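Local coordinates for GMP reductase (Trypanosoma brucei brucei, PDB 6JIG) that catalyses the reductive deamination of GMP to IMP, using NADPH, and is regulated allosterically through its cystathionine-beta-synthase (CBS) domain, at the interface of chains A and B. Residues are numbered along the deposited sequence; one frame, centred on the assembly and turned at random. Chains: chain A/B, GMP reductase.

Contact 1: the interface of chains A and B. Residues chain A 11-12, 17, 474; chain B 475-476, 478.
A:Asp17 and B:Thr476 approach each other from opposite directions and carry the tight part of this contact. The B:Thr476 hydroxyl OG1 donates a short hydrogen bond to the carboxylate oxygen OD1 of A:Asp17, 2.5 Å away. It reaches OD1 at the syn lone pair, on the side of the other oxygen. B:Thr476 OG1 therefore also lies 3.1 Å from A:Asp17 OD2 and sits across the mouth of the carboxylate. The hydroxyl is set between the backbone N and the carbonyl carbon of its own residue (chi1 72°), which turns it to A:Asp17. The methyl CB of B:Ala478, in the first turn of helix 477-483, packs 3.4 Å from A:Asp17 OD1. Water 1 belongs to this held part. It lies 2.6 Å from the backbone O of A:Gly12 and also bonds A:Asp17 OD2. On the chain B side it also bonds the B:Thr476 backbone N, at 2.9 Å and 161° at H, and B:Thr476 OG1. One water thus ties the carboxylate, the threonine and strand 11-12 together.

The rest is looser. A:Thr11 CG2 stays 4.5 Å from B:Thr476 CG2. That threonine methyl is anti to its own carbonyl carbon and points toward the A:Arg474 guanidinium. The arginine chain runs extended from CG to NE and reaches the threonine from the opposite direction. It makes a plain contact there, with 3.9 Å between A:Arg474 NH2 and B:Thr476 CG2. A:Gly12 and B:Met475 form a parallel beta bridge. The two backbones come no nearer there than 4.1 Å, from A:Gly12 O to B:Met475 CA.

Little surface is hidden here, and the closest contacts are polar. The site joins the C-terminal strand and helix of one subunit to the N-terminal part of its neighbour, and so probably contributes to subunit assembly in this oligomeric enzyme.

Contact 2: the interface of chains A and B. Residues chain A 312, 327-328; chain B 20-22, 473.
B:Pro22 is the centre of this contact, lying against two valines of chain A that approach it in different ways. A:Val328 crosses the proline ring obliquely. The methyl CG2 of A:Val328 touches the ring carbon CD of B:Pro22 at 3.7 Å. CG1 of A:Val328 is anti to the backbone N (chi1 179°), which leaves CG2 anti to the carbonyl carbon as the branch that meets the ring. A:Val312 and the proline instead slide past each other in opposite directions. Both methyls of A:Val312 face the next ring carbon, with CG1 4.0 Å and CG2 4.2 Å from B:Pro22 CG. The two valines thus divide the ring between them, one at CD and one at CG. These are ordinary van der Waals distances.

A backbone hydrogen bond fixes the two segments beside this apolar patch. The amide N of A:Gly327 donates to the carbonyl O of B:Ile20, at the end of strand 18-20, over 2.9 Å. The B:Ile20 and B:Ile21 side chains make little contact here, so this stretch of chain B meets chain A through its backbone and its proline.

A:Val312 lies in a segment predicted to bind NAD(+), so the contact may help shape the surroundings of the cofactor site. The carbonyl of A:Gly327 is flanked by chain B carbons. B:Val473 reaches it from strand 472-475, with its methyl CG1 3.8 Å from A:Gly327 O.

Contact 1: the interface of chains A and B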
ATOM      1  N   THR A  11     -19.866 -16.796 -27.769  1.00 38.85           N
ATOM      2  CA  THR A  11     -18.941 -15.918 -27.068  1.00 35.29           C
ATOM      3  C   THR A  11     -18.993 -14.527 -27.685  1.00 36.63           C
ATOM      4  O   THR A  11     -18.877 -14.384 -28.904  1.00 37.09           O
ATOM      5  CB  THR A  11     -17.518 -16.478 -27.121  1.00 37.85           C
ATOM      6  OG1 THR A  11     -17.467 -17.648 -26.305  1.00 37.46           O
ATOM      7  CG2 THR A  11     -16.517 -15.460 -26.579  1.00 36.11           C
ATOM      8  N   GLY A  12     -19.173 -13.507 -26.850  1.00 34.13           N
ATOM      9  CA  GLY A  12     -19.147 -12.128 -27.310  1.00 34.86           C
ATOM     10  C   GLY A  12     -17.805 -11.492 -26.996  1.00 33.81           C
ATOM     11  O   GLY A  12     -17.174 -11.808 -25.992  1.00 32.52           O
ATOM     12  N   ASP A  17     -10.653  -7.464 -26.525  1.00 30.27           N
ATOM     13  CA  ASP A  17     -10.443  -8.827 -26.999  1.00 32.00           C
ATOM     14  C   ASP A  17      -9.759  -8.903 -28.362  1.00 32.18           C
ATOM     15  O   ASP A  17      -9.368  -9.998 -28.772  1.00 29.89           O
ATOM     16  CB  ASP A  17     -11.772  -9.588 -27.096  1.00 30.74           C
ATOM     17  CG  ASP A  17     -12.337  -9.984 -25.723  1.00 34.82           C
ATOM     18  OD1 ASP A  17     -11.601 -10.608 -24.925  1.00 34.49           O
ATOM     19  OD2 ASP A  17     -13.519  -9.672 -25.443  1.00 31.77           O
ATOM     20  N   ARG A 474      -8.154 -12.035 -32.518  1.00 33.00           N
ATOM     21  CA  ARG A 474      -8.492 -12.111 -31.106  1.00 32.28           C
ATOM     22  C   ARG A 474      -7.230 -12.331 -30.278  1.00 36.44           C
ATOM     23  O   ARG A 474      -6.301 -13.008 -30.720  1.00 35.09           O
ATOM     24  CB  ARG A 474      -9.493 -13.249 -30.910  1.00 36.65           C
ATOM     25  CG  ARG A 474      -9.921 -13.503 -29.506  1.00 39.28           C
ATOM     26  CD  ARG A 474     -11.212 -14.287 -29.537  1.00 37.81           C
ATOM     27  NE  ARG A 474     -11.529 -14.815 -28.225  1.00 41.64           N
ATOM     28  CZ  ARG A 474     -12.443 -15.751 -28.038  1.00 38.85           C
ATOM     29  NH1 ARG A 474     -13.094 -16.240 -29.093  1.00 39.79           N
ATOM     30  NH2 ARG A 474     -12.694 -16.192 -26.816  1.00 47.54           N
TER
ATOM     31  N   MET B 475     -18.780 -14.099 -21.996  1.00 35.10           N
ATOM     32  CA  MET B 475     -17.802 -13.024 -22.091  1.00 37.43           C
ATOM     33  C   MET B 475     -16.443 -13.507 -21.601  1.00 37.81           C
ATOM     34  O   MET B 475     -16.352 -14.429 -20.781  1.00 38.80           O
ATOM     35  CB  MET B 475     -18.247 -11.750 -21.318  1.00 39.82           C
ATOM     36  CG  MET B 475     -18.819 -11.964 -19.928  1.00 41.30           C
ATOM     37  SD  MET B 475     -19.218 -10.373 -19.137  1.00 40.33           S
ATOM     38  CE  MET B 475     -20.015 -10.939 -17.631  1.00 37.46           C
ATOM     39  N   THR B 476     -15.381 -12.930 -22.173  1.00 34.96           N
ATOM     40  CA  THR B 476     -14.025 -13.162 -21.692  1.00 35.69           C
ATOM     41  C   THR B 476     -13.765 -12.308 -20.449  1.00 38.73           C
ATOM     42  O   THR B 476     -14.613 -11.520 -20.009  1.00 39.89           O
ATOM     43  CB  THR B 476     -12.998 -12.825 -22.777  1.00 37.33           C
ATOM     44  OG1 THR B 476     -12.949 -11.400 -22.921  1.00 35.41           O
ATOM     45  CG2 THR B 476     -13.390 -13.454 -24.115  1.00 35.32           C
ATOM     46  N   ALA B 478     -11.872  -9.801 -20.484  1.00 42.72           N
ATOM     47  CA  ALA B 478     -11.964  -8.435 -20.971  1.00 43.04           C
ATOM     48  C   ALA B 478     -13.408  -7.956 -20.965  1.00 40.04           C
ATOM     49  O   ALA B 478     -13.699  -6.827 -20.548  1.00 39.80           O
ATOM     50  CB  ALA B 478     -11.364  -8.352 -22.375  1.00 42.41           C
TER
HETATM   51  O   HOH W   1     -15.804 -10.706 -24.018  1.00 33.55           O

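Contact 2: the interface of chains A and B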
ATOM      1  N   VAL A 312     -25.452  -1.833 -24.636  1.00 32.83           N
ATOM      2  CA  VAL A 312     -26.217  -2.157 -23.429  1.00 32.91           C
ATOM      3  C   VAL A 312     -25.206  -2.555 -22.356  1.00 33.14           C
ATOM      4  O   VAL A 312     -24.644  -3.656 -22.397  1.00 35.34           O
ATOM      5  CB  VAL A 312     -27.250  -3.263 -23.682  1.00 34.63           C
ATOM      6  CG1 VAL A 312     -28.006  -3.620 -22.380  1.00 35.06           C
ATOM      7  CG2 VAL A 312     -28.242  -2.819 -24.749  1.00 35.76           C
ATOM      8  N   GLY A 327     -26.694  -7.549 -21.075  1.00 31.47           N
ATOM      9  CA  GLY A 327     -25.728  -6.821 -21.875  1.00 31.04           C
ATOM     10  C   GLY A 327     -25.152  -7.712 -22.959  1.00 32.04           C
ATOM     11  O   GLY A 327     -25.447  -8.904 -23.050  1.00 31.95           O
ATOM     12  N   VAL A 328     -24.340  -7.089 -23.810  1.00 32.76           N
ATOM     13  CA  VAL A 328     -23.626  -7.785 -24.881  1.00 34.51           C
ATOM     14  C   VAL A 328     -22.254  -7.132 -24.985  1.00 32.74           C
ATOM     15  O   VAL A 328     -22.169  -5.896 -25.033  1.00 29.63           O
ATOM     16  CB  VAL A 328     -24.362  -7.701 -26.231  1.00 34.90           C
ATOM     17  CG1 VAL A 328     -23.551  -8.429 -27.325  1.00 34.59           C
ATOM     18  CG2 VAL A 328     -25.752  -8.283 -26.144  1.00 35.09           C
TER
ATOM     19  N   ILE B  20     -26.991 -11.793 -19.845  1.00 31.55           N
ATOM     20  CA  ILE B  20     -28.301 -12.020 -20.450  1.00 32.30           C
ATOM     21  C   ILE B  20     -28.421 -11.161 -21.707  1.00 31.05           C
ATOM     22  O   ILE B  20     -28.219  -9.948 -21.661  1.00 30.40           O
ATOM     23  CB  ILE B  20     -29.421 -11.695 -19.458  1.00 30.95           C
ATOM     24  CG1 ILE B  20     -29.360 -12.664 -18.272  1.00 30.23           C
ATOM     25  CG2 ILE B  20     -30.799 -11.727 -20.154  1.00 32.62           C
ATOM     26  CD1 ILE B  20     -30.180 -12.163 -17.060  1.00 30.42           C
ATOM     27  N   ILE B  21     -28.716 -11.794 -22.830  1.00 31.46           N
ATOM     28  CA  ILE B  21     -28.838 -11.057 -24.089  1.00 29.64           C
ATOM     29  C   ILE B  21     -30.165 -10.310 -24.081  1.00 33.42           C
ATOM     30  O   ILE B  21     -31.213 -10.938 -23.851  1.00 34.18           O
ATOM     31  CB  ILE B  21     -28.778 -12.014 -25.283  1.00 31.39           C
ATOM     32  CG1 ILE B  21     -27.430 -12.736 -25.365  1.00 30.81           C
ATOM     33  CG2 ILE B  21     -29.014 -11.240 -26.586  1.00 32.95           C
ATOM     34  CD1 ILE B  21     -27.467 -13.927 -26.322  1.00 32.14           C
ATOM     35  N   PRO B  22     -30.181  -9.002 -24.330  1.00 31.98           N
ATOM     36  CA  PRO B  22     -31.462  -8.286 -24.366  1.00 33.78           C
ATOM     37  C   PRO B  22     -32.365  -8.847 -25.458  1.00 34.48           C
ATOM     38  O   PRO B  22     -31.909  -9.202 -26.543  1.00 31.68           O
ATOM     39  CB  PRO B  22     -31.054  -6.835 -24.650  1.00 36.43           C
ATOM     40  CG  PRO B  22     -29.614  -6.747 -24.187  1.00 36.85           C
ATOM     41  CD  PRO B  22     -29.030  -8.099 -24.514  1.00 32.51           C
ATOM     42  N   VAL B 473     -24.998 -14.863 -23.502  1.00 31.00           N
ATOM     43  CA  VAL B 473     -23.772 -14.719 -24.285  1.00 31.40           C
ATOM     44  C   VAL B 473     -22.593 -14.788 -23.327  1.00 31.29           C
ATOM     45  O   VAL B 473     -22.629 -14.213 -22.232  1.00 32.27           O
ATOM     46  CB  VAL B 473     -23.776 -13.405 -25.109  1.00 33.12           C
ATOM     47  CG1 VAL B 473     -24.024 -12.175 -24.218  1.00 30.66           C
ATOM     48  CG2 VAL B 473     -22.477 -13.249 -25.897  1.00 32.80           C
TER

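Contacts 1 and 2 lie about 13 Å apart, measured between the centres of their C-alpha atoms, in one interface. Both use strand 472-475 of chain B: its end serves contact 1 and its start serves contact 2. The segment 11-22 also appears in both. From chain A it meets the 475-478 region in contact 1; from chain B it meets residues 312, 327 and 328 in contact 2. Each subunit would thus present this segment to different partner surfaces, in keeping with an interface that is not an exact two-fold. Contact 1 is centred about 17 Å from engineered A:Ala318; the structure alone does not show a link to catalysis.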